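Local coordinates for condensin complex subunit 3 (PDB 5OQR), which serves as a regulatory HEAT-repeat subunit of condensin, the complex required to convert interphase chromatin into condensed, mitotic-like chromosomes, at residues R196-D201 with L235-E240; V242-A247 with F286-D291; Y465-F470 with L510-L515. All coordinates share one frame; numbering follows the deposited sequence.

Following the chain from the N terminus, the three contacts come in series, and none nests within or crosses another. Interaction 1 joins two interhelical turns, closing a loop that carries helices 202-212 and 224-235. Interaction 2 begins just after it: residues 242-247, on helix 240-257, meet the end of helix 275-288, closing a 38-residue loop that holds helix 262-266. These two are neighbours, with centres 15 Å apart, and Asp-237 of the first packs on Val-242 of the second, so that together they tie successive layers of the solenoid. Interaction 3, whose centre lies about 41 Å from that of interaction 1, joins helices 457-471 and 500-514 directly, closing a 39-residue loop that contains helix 480-495.

Interaction 1: residues R196-D201 with L235-E240; sequences RARDVD and LNDRDE
Asp-237 OD1, on the carboxylate that faces Ala-197 and Arg-198 across the contact, is gripped by two donors. The backbone N of Asp-239, two residues on, donates to Asp-237 OD1 at 2.8 Å with an N-H...O angle of 158°, 29° out of the carboxylate plane on the anti side, which makes an Asx turn; Arg-205 adds a salt bridge. The other oxygen faces the first turn through a water, which donates to Asp-237 OD2 at 2.5 Å and to Ala-197 O at 2.9 Å. Direct approach is looser: Arg-198 NH2 stays 4.5 Å from Asp-237 OD2, obliquely placed and beyond salt-bridge range, so the attraction is at most long-range.

The first turn repeats the pattern. Asp-199 OD2 takes Asp-201 N through its anti lone pair at 2.7 Å, a second Asx turn, while OD1 of the same carboxylate receives Arg-196 NH2 at 2.6 Å. That bond is almost straight (179°) and lies in the guanidinium plane; Arg-176 adds a salt bridge to the same oxygen. Arg-205 also donates to the carbonyls of Asp-199 and Val-200, so one arginine spans both turns. Arg-196, Arg-198 and Val-200 additionally meet the chain of another protein. Aspartates that fold a turn before a helix and bind arginines of an adjoining layer are consistent with the Asp and Arg positions characteristic of HEAT-repeat solenoids.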
ATOM      1  N   ARG A 196      -3.251 -10.120   7.231  1.00 71.58           N
ATOM      2  CA  ARG A 196      -2.347  -9.429   8.141  1.00 66.11           C
ATOM      3  C   ARG A 196      -1.071  -8.984   7.445  1.00 58.15           C
ATOM      4  O   ARG A 196      -0.382  -8.093   7.951  1.00 58.75           O
ATOM      5  CB  ARG A 196      -1.994 -10.322   9.331  1.00 73.67           C
ATOM      6  CG  ARG A 196      -3.173 -11.002  10.011  1.00 78.51           C
ATOM      7  CD  ARG A 196      -4.446 -10.164  10.025  1.00 76.23           C
ATOM      8  NE  ARG A 196      -4.230  -8.793  10.473  1.00 62.44           N
ATOM      9  CZ  ARG A 196      -5.142  -7.830  10.384  1.00 66.12           C
ATOM     10  NH1 ARG A 196      -6.334  -8.086   9.863  1.00 66.40           N
ATOM     11  NH2 ARG A 196      -4.862  -6.609  10.815  1.00 72.10           N
ATOM     12  N   ALA A 197      -0.740  -9.581   6.299  1.00 56.18           N
ATOM     13  CA  ALA A 197       0.380  -9.093   5.508  1.00 52.09           C
ATOM     14  C   ALA A 197       0.220  -7.627   5.131  1.00 52.36           C
ATOM     15  O   ALA A 197       1.189  -7.015   4.672  1.00 52.32           O
ATOM     16  CB  ALA A 197       0.542  -9.941   4.247  1.00 55.34           C
ATOM     17  N   ARG A 198      -0.974  -7.056   5.306  1.00 57.94           N
ATOM     18  CA  ARG A 198      -1.195  -5.624   5.151  1.00 69.69           C
ATOM     19  C   ARG A 198      -1.610  -4.972   6.465  1.00 69.47           C
ATOM     20  O   ARG A 198      -2.231  -3.904   6.456  1.00 68.08           O
ATOM     21  CB  ARG A 198      -2.245  -5.358   4.070  1.00 79.96           C
ATOM     22  CG  ARG A 198      -1.819  -5.774   2.671  1.00 76.99           C
ATOM     23  CD  ARG A 198      -0.629  -4.962   2.175  1.00 75.88           C
ATOM     24  NE  ARG A 198      -0.963  -3.556   1.973  1.00 84.71           N
ATOM     25  CZ  ARG A 198      -0.074  -2.612   1.679  1.00 93.40           C
ATOM     26  NH1 ARG A 198      -0.472  -1.359   1.507  1.00101.66           N
ATOM     27  NH2 ARG A 198       1.211  -2.916   1.560  1.00 92.78           N
ATOM     28  N   ASP A 199      -1.282  -5.595   7.593  1.00 62.79           N
ATOM     29  CA  ASP A 199      -1.556  -4.994   8.888  1.00 66.46           C
ATOM     30  C   ASP A 199      -0.883  -3.630   8.986  1.00 69.01           C
ATOM     31  O   ASP A 199       0.126  -3.362   8.330  1.00 67.01           O
ATOM     32  CB  ASP A 199      -1.063  -5.905  10.010  1.00 71.88           C
ATOM     33  CG  ASP A 199      -1.580  -5.491  11.372  1.00 67.48           C
ATOM     34  OD1 ASP A 199      -2.583  -6.077  11.830  1.00 64.47           O
ATOM     35  OD2 ASP A 199      -0.986  -4.579  11.984  1.00 67.19           O
ATOM     36  N   VAL A 200      -1.454  -2.758   9.820  1.00 66.14           N
ATOM     37  CA  VAL A 200      -0.914  -1.407   9.945  1.00 69.34           C
ATOM     38  C   VAL A 200       0.432  -1.442  10.650  1.00 69.83           C
ATOM     39  O   VAL A 200       1.282  -0.570  10.428  1.00 66.88           O
ATOM     40  CB  VAL A 200      -1.890  -0.476  10.689  1.00 82.96           C
ATOM     41  CG1 VAL A 200      -1.486   0.974  10.490  1.00 85.30           C
ATOM     42  CG2 VAL A 200      -3.313  -0.695  10.236  1.00 93.63           C
ATOM     43  N   ASP A 201       0.649  -2.433  11.508  1.00 65.20           N
ATOM     44  CA  ASP A 201       1.883  -2.545  12.271  1.00 66.79           C
ATOM     45  C   ASP A 201       2.893  -3.378  11.493  1.00 63.42           C
ATOM     46  O   ASP A 201       2.577  -4.478  11.029  1.00 60.28           O
ATOM     47  CB  ASP A 201       1.612  -3.173  13.637  1.00 73.31           C
ATOM     48  CG  ASP A 201       2.870  -3.331  14.464  1.00 74.89           C
ATOM     49  OD1 ASP A 201       3.508  -4.396  14.365  1.00 76.05           O
ATOM     50  OD2 ASP A 201       3.222  -2.392  15.208  1.00 77.04           O
ATOM     51  N   LEU A 235       7.369  -8.195  -1.144  1.00 39.31           N
ATOM     52  CA  LEU A 235       8.546  -7.647  -1.807  1.00 38.53           C
ATOM     53  C   LEU A 235       8.415  -6.165  -2.128  1.00 41.25           C
ATOM     54  O   LEU A 235       9.425  -5.530  -2.446  1.00 37.58           O
ATOM     55  CB  LEU A 235       8.826  -8.430  -3.087  1.00 39.48           C
ATOM     56  CG  LEU A 235       8.906  -9.948  -2.920  1.00 35.47           C
ATOM     57  CD1 LEU A 235       9.243 -10.592  -4.249  1.00 36.88           C
ATOM     58  CD2 LEU A 235       9.925 -10.337  -1.860  1.00 28.59           C
ATOM     59  N   ASN A 236       7.210  -5.604  -2.056  1.00 45.67           N
ATOM     60  CA  ASN A 236       6.991  -4.180  -2.273  1.00 45.87           C
ATOM     61  C   ASN A 236       6.708  -3.435  -0.977  1.00 43.73           C
ATOM     62  O   ASN A 236       6.364  -2.250  -1.017  1.00 50.28           O
ATOM     63  CB  ASN A 236       5.837  -3.968  -3.255  1.00 47.07           C
ATOM     64  CG  ASN A 236       6.234  -4.240  -4.689  1.00 44.89           C
ATOM     65  OD1 ASN A 236       7.237  -3.721  -5.175  1.00 51.01           O
ATOM     66  ND2 ASN A 236       5.452  -5.064  -5.374  1.00 44.60           N
ATOM     67  N   ASP A 237       6.854  -4.093   0.169  1.00 42.99           N
ATOM     68  CA  ASP A 237       6.448  -3.490   1.429  1.00 51.90           C
ATOM     69  C   ASP A 237       7.279  -2.248   1.734  1.00 49.33           C
ATOM     70  O   ASP A 237       8.451  -2.146   1.367  1.00 47.89           O
ATOM     71  CB  ASP A 237       6.580  -4.497   2.568  1.00 54.87           C
ATOM     72  CG  ASP A 237       5.880  -4.038   3.830  1.00 53.94           C
ATOM     73  OD1 ASP A 237       6.520  -3.351   4.651  1.00 51.48           O
ATOM     74  OD2 ASP A 237       4.683  -4.358   3.994  1.00 48.17           O
ATOM     75  N   ARG A 238       6.650  -1.298   2.427  1.00 55.03           N
ATOM     76  CA  ARG A 238       7.296  -0.023   2.711  1.00 54.86           C
ATOM     77  C   ARG A 238       8.356  -0.153   3.797  1.00 57.79           C
ATOM     78  O   ARG A 238       9.313   0.629   3.822  1.00 54.12           O
ATOM     79  CB  ARG A 238       6.248   1.007   3.129  1.00 73.87           C
ATOM     80  CG  ARG A 238       5.102   1.168   2.145  1.00 88.22           C
ATOM     81  CD  ARG A 238       5.487   2.060   0.981  1.00 97.21           C
ATOM     82  NE  ARG A 238       4.426   2.131  -0.019  1.00108.24           N
ATOM     83  CZ  ARG A 238       4.336   3.070  -0.957  1.00110.41           C
ATOM     84  NH1 ARG A 238       5.242   4.036  -1.028  1.00112.44           N
ATOM     85  NH2 ARG A 238       3.332   3.047  -1.822  1.00115.55           N
ATOM     86  N   ASP A 239       8.208  -1.121   4.697  1.00 62.56           N
ATOM     87  CA  ASP A 239       9.132  -1.283   5.811  1.00 59.23           C
ATOM     88  C   ASP A 239      10.307  -2.155   5.391  1.00 47.88           C
ATOM     89  O   ASP A 239      10.119  -3.225   4.804  1.00 52.08           O
ATOM     90  CB  ASP A 239       8.428  -1.901   7.019  1.00 64.52           C
ATOM     91  CG  ASP A 239       9.288  -1.876   8.268  1.00 61.94           C
ATOM     92  OD1 ASP A 239      10.257  -2.660   8.342  1.00 60.01           O
ATOM     93  OD2 ASP A 239       8.996  -1.075   9.179  1.00 73.52           O
ATOM     94  N   GLU A 240      11.517  -1.694   5.707  1.00 50.82           N
ATOM     95  CA  GLU A 240      12.724  -2.412   5.309  1.00 48.53           C
ATOM     96  C   GLU A 240      12.772  -3.815   5.904  1.00 48.74           C
ATOM     97  O   GLU A 240      13.310  -4.734   5.276  1.00 53.64           O
ATOM     98  CB  GLU A 240      13.956  -1.614   5.734  1.00 54.82           C
ATOM     99  CG  GLU A 240      15.252  -2.056   5.085  1.00 61.20           C
ATOM    100  CD  GLU A 240      16.431  -1.186   5.491  1.00 75.22           C
ATOM    101  OE1 GLU A 240      16.199  -0.109   6.079  1.00 78.24           O
ATOM    102  OE2 GLU A 240      17.588  -1.577   5.226  1.00 68.04           O
TER
HETATM  103  O   HOH W   1       3.804  -6.655   3.567  1.00 36.88           O

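Interaction 2: residues V242-A247 with F286-D291; sequences VEKAAA and FDVRVD
Val-288 holds CG1 anti to its backbone N (chi1 180°), which leaves CG2 anti to the carbonyl carbon and presents both methyls to helix 240-257; on the other side, Lys-244 bends at chi2 (-58°) and then runs extended, carrying NZ across the valine. The closest side-chain approach is Val-288 CG2 on Ala-247 CB, 3.7 Å, a distance of plain van der Waals packing. CG2 of Val-288 also lies 4.0 Å from Ala-247 O, so the methyl rests against the backbone as well as the alanine. Both CB atoms point toward the opposing segment, and the small alanine allows the chains to come near: the CA atoms of Ala-247 and Val-288 are 7.1 Å apart.

This joins the second helix of the curated HEAT 5 repeat, in its N-terminal half, to the end of helix 275-288, in the helix-on-helix packing by which a HEAT solenoid stacks its layers. Further along helix 240-257, Asp-248, Ala-251 and Tyr-252 also pack against Val-288, and Arg-289 NH1 bonds to Ala-251 O where the chain leaves helical geometry.

At the more exposed side of the contact the lysine crosses the valine at an angle. Lys-244 NZ is 4.1 Å from Val-288 CG1, a loose contact with a methyl; the ammonium's polar partner is Asp-248, with which it forms a salt bridge. A water adds a weak link, accepting from Lys-244 NZ at 3.3 Å and donating to Asp-287 O at 3.5 Å.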
ATOM      1  N   VAL A 242      10.039  -5.851   7.010  1.00 39.91           N
ATOM      2  CA  VAL A 242       9.029  -6.730   6.427  1.00 40.59           C
ATOM      3  C   VAL A 242       9.472  -7.177   5.042  1.00 42.73           C
ATOM      4  O   VAL A 242       9.375  -8.357   4.683  1.00 38.90           O
ATOM      5  CB  VAL A 242       7.660  -6.025   6.373  1.00 43.58           C
ATOM      6  CG1 VAL A 242       6.591  -6.989   5.891  1.00 40.71           C
ATOM      7  CG2 VAL A 242       7.285  -5.442   7.732  1.00 45.41           C
ATOM      8  N   GLU A 243       9.966  -6.233   4.243  1.00 46.29           N
ATOM      9  CA  GLU A 243      10.427  -6.558   2.901  1.00 41.61           C
ATOM     10  C   GLU A 243      11.574  -7.561   2.947  1.00 40.99           C
ATOM     11  O   GLU A 243      11.677  -8.440   2.085  1.00 37.82           O
ATOM     12  CB  GLU A 243      10.847  -5.275   2.184  1.00 50.78           C
ATOM     13  CG  GLU A 243      11.059  -5.435   0.696  1.00 63.81           C
ATOM     14  CD  GLU A 243      12.518  -5.615   0.341  1.00 70.92           C
ATOM     15  OE1 GLU A 243      13.299  -4.663   0.543  1.00 86.48           O
ATOM     16  OE2 GLU A 243      12.886  -6.713  -0.125  1.00 69.31           O
ATOM     17  N   LYS A 244      12.440  -7.451   3.957  1.00 44.21           N
ATOM     18  CA  LYS A 244      13.552  -8.386   4.090  1.00 37.94           C
ATOM     19  C   LYS A 244      13.063  -9.771   4.491  1.00 35.83           C
ATOM     20  O   LYS A 244      13.608 -10.783   4.038  1.00 36.07           O
ATOM     21  CB  LYS A 244      14.554  -7.862   5.116  1.00 39.03           C
ATOM     22  CG  LYS A 244      16.005  -8.020   4.719  1.00 38.39           C
ATOM     23  CD  LYS A 244      16.379  -9.463   4.455  1.00 42.58           C
ATOM     24  CE  LYS A 244      17.878  -9.599   4.245  1.00 42.03           C
ATOM     25  NZ  LYS A 244      18.267 -10.954   3.778  1.00 39.47           N
ATOM     26  N   ALA A 245      12.041  -9.836   5.346  1.00 37.81           N
ATOM     27  CA  ALA A 245      11.519 -11.126   5.781  1.00 38.43           C
ATOM     28  C   ALA A 245      10.844 -11.861   4.632  1.00 35.97           C
ATOM     29  O   ALA A 245      10.938 -13.089   4.533  1.00 35.87           O
ATOM     30  CB  ALA A 245      10.541 -10.932   6.940  1.00 41.70           C
ATOM     31  N   ALA A 246      10.153 -11.128   3.757  1.00 42.97           N
ATOM     32  CA  ALA A 246       9.503 -11.759   2.614  1.00 36.53           C
ATOM     33  C   ALA A 246      10.527 -12.250   1.601  1.00 33.84           C
ATOM     34  O   ALA A 246      10.350 -13.311   0.995  1.00 30.12           O
ATOM     35  CB  ALA A 246       8.532 -10.777   1.961  1.00 40.83           C
ATOM     36  N   ALA A 247      11.607 -11.491   1.408  1.00 36.66           N
ATOM     37  CA  ALA A 247      12.657 -11.915   0.491  1.00 36.77           C
ATOM     38  C   ALA A 247      13.400 -13.135   1.018  1.00 34.71           C
ATOM     39  O   ALA A 247      13.859 -13.967   0.229  1.00 33.65           O
ATOM     40  CB  ALA A 247      13.629 -10.764   0.244  1.00 36.75           C
ATOM     41  N   PHE A 286      18.009 -12.522  -5.916  1.00 33.12           N
ATOM     42  CA  PHE A 286      19.430 -12.308  -6.149  1.00 36.64           C
ATOM     43  C   PHE A 286      20.004 -11.162  -5.332  1.00 37.27           C
ATOM     44  O   PHE A 286      21.229 -11.034  -5.258  1.00 36.20           O
ATOM     45  CB  PHE A 286      19.684 -12.064  -7.638  1.00 33.37           C
ATOM     46  CG  PHE A 286      19.570 -13.303  -8.474  1.00 29.88           C
ATOM     47  CD1 PHE A 286      20.430 -14.366  -8.274  1.00 34.45           C
ATOM     48  CD2 PHE A 286      18.606 -13.407  -9.458  1.00 33.77           C
ATOM     49  CE1 PHE A 286      20.330 -15.511  -9.035  1.00 42.75           C
ATOM     50  CE2 PHE A 286      18.502 -14.549 -10.225  1.00 35.58           C
ATOM     51  CZ  PHE A 286      19.366 -15.602 -10.012  1.00 34.73           C
ATOM     52  N   ASP A 287      19.161 -10.326  -4.726  1.00 40.04           N
ATOM     53  CA  ASP A 287      19.655  -9.411  -3.705  1.00 45.76           C
ATOM     54  C   ASP A 287      20.030 -10.175  -2.443  1.00 42.96           C
ATOM     55  O   ASP A 287      21.006  -9.834  -1.768  1.00 45.82           O
ATOM     56  CB  ASP A 287      18.607  -8.342  -3.396  1.00 43.80           C
ATOM     57  CG  ASP A 287      18.582  -7.226  -4.426  1.00 53.61           C
ATOM     58  OD1 ASP A 287      19.638  -6.944  -5.030  1.00 64.40           O
ATOM     59  OD2 ASP A 287      17.507  -6.622  -4.625  1.00 51.50           O
ATOM     60  N   VAL A 288      19.270 -11.222  -2.123  1.00 39.84           N
ATOM     61  CA  VAL A 288      19.575 -12.059  -0.969  1.00 44.40           C
ATOM     62  C   VAL A 288      20.696 -13.039  -1.292  1.00 49.17           C
ATOM     63  O   VAL A 288      21.573 -13.291  -0.459  1.00 52.10           O
ATOM     64  CB  VAL A 288      18.303 -12.793  -0.507  1.00 40.92           C
ATOM     65  CG1 VAL A 288      18.597 -13.682   0.691  1.00 41.28           C
ATOM     66  CG2 VAL A 288      17.202 -11.798  -0.176  1.00 40.71           C
ATOM     67  N   ARG A 289      20.683 -13.607  -2.492  1.00 40.73           N
ATOM     68  CA  ARG A 289      21.617 -14.658  -2.891  1.00 38.48           C
ATOM     69  C   ARG A 289      22.451 -14.153  -4.066  1.00 41.32           C
ATOM     70  O   ARG A 289      22.329 -14.652  -5.188  1.00 40.03           O
ATOM     71  CB  ARG A 289      20.859 -15.949  -3.261  1.00 41.42           C
ATOM     72  CG  ARG A 289      19.760 -16.365  -2.282  1.00 38.89           C
ATOM     73  CD  ARG A 289      20.309 -17.084  -1.063  1.00 37.89           C
ATOM     74  NE  ARG A 289      21.053 -18.289  -1.423  1.00 40.51           N
ATOM     75  CZ  ARG A 289      20.512 -19.491  -1.596  1.00 36.69           C
ATOM     76  NH1 ARG A 289      19.209 -19.678  -1.446  1.00 40.04           N
ATOM     77  NH2 ARG A 289      21.282 -20.517  -1.922  1.00 44.18           N
ATOM     78  N   VAL A 290      23.308 -13.162  -3.806  1.00 37.20           N
ATOM     79  CA  VAL A 290      24.143 -12.611  -4.870  1.00 40.88           C
ATOM     80  C   VAL A 290      25.096 -13.669  -5.410  1.00 43.10           C
ATOM     81  O   VAL A 290      25.481 -13.625  -6.584  1.00 44.95           O
ATOM     82  CB  VAL A 290      24.913 -11.377  -4.361  1.00 35.64           C
ATOM     83  CG1 VAL A 290      25.773 -10.793  -5.473  1.00 45.74           C
ATOM     84  CG2 VAL A 290      23.951 -10.331  -3.834  1.00 51.65           C
ATOM     85  N   ASP A 291      25.497 -14.624  -4.571  1.00 44.27           N
ATOM     86  CA  ASP A 291      26.420 -15.662  -5.018  1.00 46.88           C
ATOM     87  C   ASP A 291      25.854 -16.434  -6.203  1.00 48.80           C
ATOM     88  O   ASP A 291      26.598 -16.836  -7.104  1.00 51.41           O
ATOM     89  CB  ASP A 291      26.734 -16.616  -3.866  1.00 51.23           C
ATOM     90  CG  ASP A 291      25.482 -17.177  -3.213  1.00 53.34           C
ATOM     91  OD1 ASP A 291      24.528 -16.402  -2.993  1.00 55.04           O
ATOM     92  OD2 ASP A 291      25.449 -18.391  -2.922  1.00 48.90           O
TER
HETATM   93  O   HOH W   2      19.312  -9.235   1.205  1.00 40.26           O

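Interaction 3: residues Y465-F470 with L510-L515; sequences YVQCLF and LSLVCL
The segments 465-470 and 510-514, of helices 457-471 and 500-514, run nearly parallel, with axes 9.1 Å apart at 19°, and they come nearest at Phe-470 and Leu-512, whose CA atoms are separated by 5.9 Å. Helix 500-514 belongs to the curated HEAT 7 repeat, and such near-parallel packing is consistent with neighbouring layers of a HEAT solenoid.

The contact divides into two patches. In the first, Val-513 CG2 sits over the centre of one face of the Phe-470 ring, 3.6 Å from the centroid and 10° off the ring normal, a CH-pi contact. The valine places this methyl anti to its carbonyl carbon (CG1 takes the position anti to N, chi1 179°), from where CG2 reaches all six ring carbons at comparable distances. At the base of the side chain, Phe-470 CB packs on Leu-512 CB at 3.8 Å.

In the second patch, Leu-512 CD1 lies beside the carbonyl of Gln-467 and 3.8 Å from Gln-467 CG, the glutamine contributing its aliphatic stem. Met-483 and Ile-491 of helix 480-495 touch Phe-470 and Val-513 respectively, so the pair is part of a three-helix core. Replacing Phe-470 by an alanine is likely to leave Val-513 CG2 without the ring face it rests on and to open a gap between the helices.

Carbon atoms make the side-chain to side-chain contacts, which is consistent with the two segments being held mainly by hydrophobic burial and close packing, without charge pairing between their side chains.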
ATOM      1  N   TYR A 465      -0.155   0.713 -36.152  1.00 32.60           N
ATOM      2  CA  TYR A 465       1.183   1.154 -36.531  1.00 29.02           C
ATOM      3  C   TYR A 465       1.276   2.672 -36.517  1.00 26.40           C
ATOM      4  O   TYR A 465       2.307   3.233 -36.135  1.00 24.74           O
ATOM      5  CB  TYR A 465       1.550   0.622 -37.918  1.00 33.15           C
ATOM      6  CG  TYR A 465       1.871  -0.854 -37.988  1.00 31.23           C
ATOM      7  CD1 TYR A 465       1.422  -1.741 -37.021  1.00 38.46           C
ATOM      8  CD2 TYR A 465       2.635  -1.359 -39.030  1.00 37.16           C
ATOM      9  CE1 TYR A 465       1.720  -3.089 -37.096  1.00 39.56           C
ATOM     10  CE2 TYR A 465       2.938  -2.700 -39.111  1.00 40.06           C
ATOM     11  CZ  TYR A 465       2.479  -3.559 -38.144  1.00 32.62           C
ATOM     12  OH  TYR A 465       2.784  -4.896 -38.228  1.00 41.69           O
ATOM     13  N   VAL A 466       0.211   3.350 -36.948  1.00 28.21           N
ATOM     14  CA  VAL A 466       0.174   4.807 -36.888  1.00 29.81           C
ATOM     15  C   VAL A 466       0.235   5.268 -35.441  1.00 29.81           C
ATOM     16  O   VAL A 466       0.951   6.217 -35.102  1.00 33.24           O
ATOM     17  CB  VAL A 466      -1.089   5.340 -37.588  1.00 26.02           C
ATOM     18  CG1 VAL A 466      -1.079   6.858 -37.619  1.00 26.09           C
ATOM     19  CG2 VAL A 466      -1.198   4.788 -38.997  1.00 33.65           C
ATOM     20  N   GLN A 467      -0.519   4.603 -34.569  1.00 29.56           N
ATOM     21  CA  GLN A 467      -0.536   4.968 -33.159  1.00 29.01           C
ATOM     22  C   GLN A 467       0.859   4.878 -32.553  1.00 29.87           C
ATOM     23  O   GLN A 467       1.308   5.796 -31.859  1.00 37.83           O
ATOM     24  CB  GLN A 467      -1.514   4.065 -32.413  1.00 34.62           C
ATOM     25  CG  GLN A 467      -1.804   4.487 -30.993  1.00 44.29           C
ATOM     26  CD  GLN A 467      -2.788   3.560 -30.313  1.00 51.51           C
ATOM     27  OE1 GLN A 467      -3.369   2.682 -30.950  1.00 45.30           O
ATOM     28  NE2 GLN A 467      -2.981   3.748 -29.015  1.00 61.94           N
ATOM     29  N   CYS A 468       1.566   3.777 -32.812  1.00 27.11           N
ATOM     30  CA  CYS A 468       2.904   3.612 -32.258  1.00 31.21           C
ATOM     31  C   CYS A 468       3.899   4.575 -32.889  1.00 33.80           C
ATOM     32  O   CYS A 468       4.910   4.916 -32.267  1.00 30.86           O
ATOM     33  CB  CYS A 468       3.378   2.174 -32.447  1.00 28.42           C
ATOM     34  SG  CYS A 468       2.515   0.964 -31.439  1.00 38.59           S
ATOM     35  N   LEU A 469       3.641   5.014 -34.120  1.00 34.23           N
ATOM     36  CA  LEU A 469       4.537   5.961 -34.773  1.00 35.15           C
ATOM     37  C   LEU A 469       4.590   7.273 -34.002  1.00 32.50           C
ATOM     38  O   LEU A 469       5.662   7.734 -33.602  1.00 33.54           O
ATOM     39  CB  LEU A 469       4.085   6.192 -36.217  1.00 33.85           C
ATOM     40  CG  LEU A 469       4.693   7.393 -36.950  1.00 36.75           C
ATOM     41  CD1 LEU A 469       6.204   7.325 -36.971  1.00 42.04           C
ATOM     42  CD2 LEU A 469       4.149   7.483 -38.362  1.00 40.56           C
ATOM     43  N   PHE A 470       3.429   7.886 -33.779  1.00 31.30           N
ATOM     44  CA  PHE A 470       3.365   9.161 -33.082  1.00 33.73           C
ATOM     45  C   PHE A 470       3.577   9.029 -31.581  1.00 31.63           C
ATOM     46  O   PHE A 470       3.719  10.050 -30.902  1.00 29.53           O
ATOM     47  CB  PHE A 470       2.024   9.835 -33.372  1.00 30.00           C
ATOM     48  CG  PHE A 470       1.850  10.212 -34.813  1.00 30.07           C
ATOM     49  CD1 PHE A 470       2.599  11.235 -35.365  1.00 32.69           C
ATOM     50  CD2 PHE A 470       0.955   9.536 -35.622  1.00 27.62           C
ATOM     51  CE1 PHE A 470       2.452  11.582 -36.688  1.00 32.86           C
ATOM     52  CE2 PHE A 470       0.804   9.882 -36.947  1.00 29.25           C
ATOM     53  CZ  PHE A 470       1.554  10.907 -37.480  1.00 28.16           C
ATOM     54  N   LEU A 510      -5.510  10.509 -33.860  1.00 32.37           N
ATOM     55  CA  LEU A 510      -5.611  11.954 -34.021  1.00 29.74           C
ATOM     56  C   LEU A 510      -5.094  12.683 -32.788  1.00 25.78           C
ATOM     57  O   LEU A 510      -4.431  13.719 -32.904  1.00 27.33           O
ATOM     58  CB  LEU A 510      -7.060  12.339 -34.309  1.00 25.35           C
ATOM     59  CG  LEU A 510      -7.382  13.830 -34.380  1.00 27.27           C
ATOM     60  CD1 LEU A 510      -6.449  14.559 -35.324  1.00 26.03           C
ATOM     61  CD2 LEU A 510      -8.819  14.024 -34.810  1.00 27.37           C
ATOM     62  N   SER A 511      -5.373  12.148 -31.600  1.00 23.60           N
ATOM     63  CA  SER A 511      -4.920  12.789 -30.371  1.00 24.39           C
ATOM     64  C   SER A 511      -3.404  12.903 -30.341  1.00 25.67           C
ATOM     65  O   SER A 511      -2.856  13.960 -30.011  1.00 32.39           O
ATOM     66  CB  SER A 511      -5.424  12.006 -29.158  1.00 27.55           C
ATOM     67  OG  SER A 511      -6.837  11.940 -29.142  1.00 31.51           O
ATOM     68  N   LEU A 512      -2.706  11.818 -30.686  1.00 26.33           N
ATOM     69  CA  LEU A 512      -1.249  11.817 -30.613  1.00 28.30           C
ATOM     70  C   LEU A 512      -0.632  12.784 -31.612  1.00 26.47           C
ATOM     71  O   LEU A 512       0.480  13.273 -31.389  1.00 29.17           O
ATOM     72  CB  LEU A 512      -0.714  10.406 -30.849  1.00 31.74           C
ATOM     73  CG  LEU A 512      -1.008   9.395 -29.741  1.00 29.36           C
ATOM     74  CD1 LEU A 512      -0.706   7.989 -30.214  1.00 29.94           C
ATOM     75  CD2 LEU A 512      -0.203   9.719 -28.496  1.00 32.18           C
ATOM     76  N   VAL A 513      -1.323  13.067 -32.715  1.00 26.27           N
ATOM     77  CA  VAL A 513      -0.818  14.058 -33.658  1.00 33.12           C
ATOM     78  C   VAL A 513      -1.028  15.458 -33.106  1.00 31.29           C
ATOM     79  O   VAL A 513      -0.219  16.360 -33.355  1.00 34.01           O
ATOM     80  CB  VAL A 513      -1.494  13.884 -35.031  1.00 28.67           C
ATOM     81  CG1 VAL A 513      -0.992  14.928 -36.015  1.00 34.47           C
ATOM     82  CG2 VAL A 513      -1.235  12.496 -35.570  1.00 30.02           C
ATOM     83  N   CYS A 514      -2.106  15.665 -32.351  1.00 33.78           N
ATOM     84  CA  CYS A 514      -2.346  16.964 -31.738  1.00 30.46           C
ATOM     85  C   CYS A 514      -1.274  17.305 -30.714  1.00 29.21           C
ATOM     86  O   CYS A 514      -0.983  18.483 -30.493  1.00 32.60           O
ATOM     87  CB  CYS A 514      -3.728  16.983 -31.094  1.00 23.85           C
ATOM     88  SG  CYS A 514      -5.072  16.984 -32.285  1.00 30.67           S
ATOM     89  N   LEU A 515      -0.671  16.295 -30.086  1.00 30.25           N
ATOM     90  CA  LEU A 515       0.415  16.535 -29.145  1.00 30.90           C
ATOM     91  C   LEU A 515       1.695  16.994 -29.827  1.00 34.75           C
ATOM     92  O   LEU A 515       2.659  17.329 -29.131  1.00 38.02           O
ATOM     93  CB  LEU A 515       0.696  15.268 -28.338  1.00 28.47           C
ATOM     94  CG  LEU A 515      -0.516  14.628 -27.661  1.00 28.66           C
ATOM     95  CD1 LEU A 515      -0.092  13.394 -26.883  1.00 30.88           C
ATOM     96  CD2 LEU A 515      -1.225  15.619 -26.752  1.00 31.83           C
TER
HETATM   97  O   HOH W   3       2.654  12.527 -30.631  1.00 33.20           O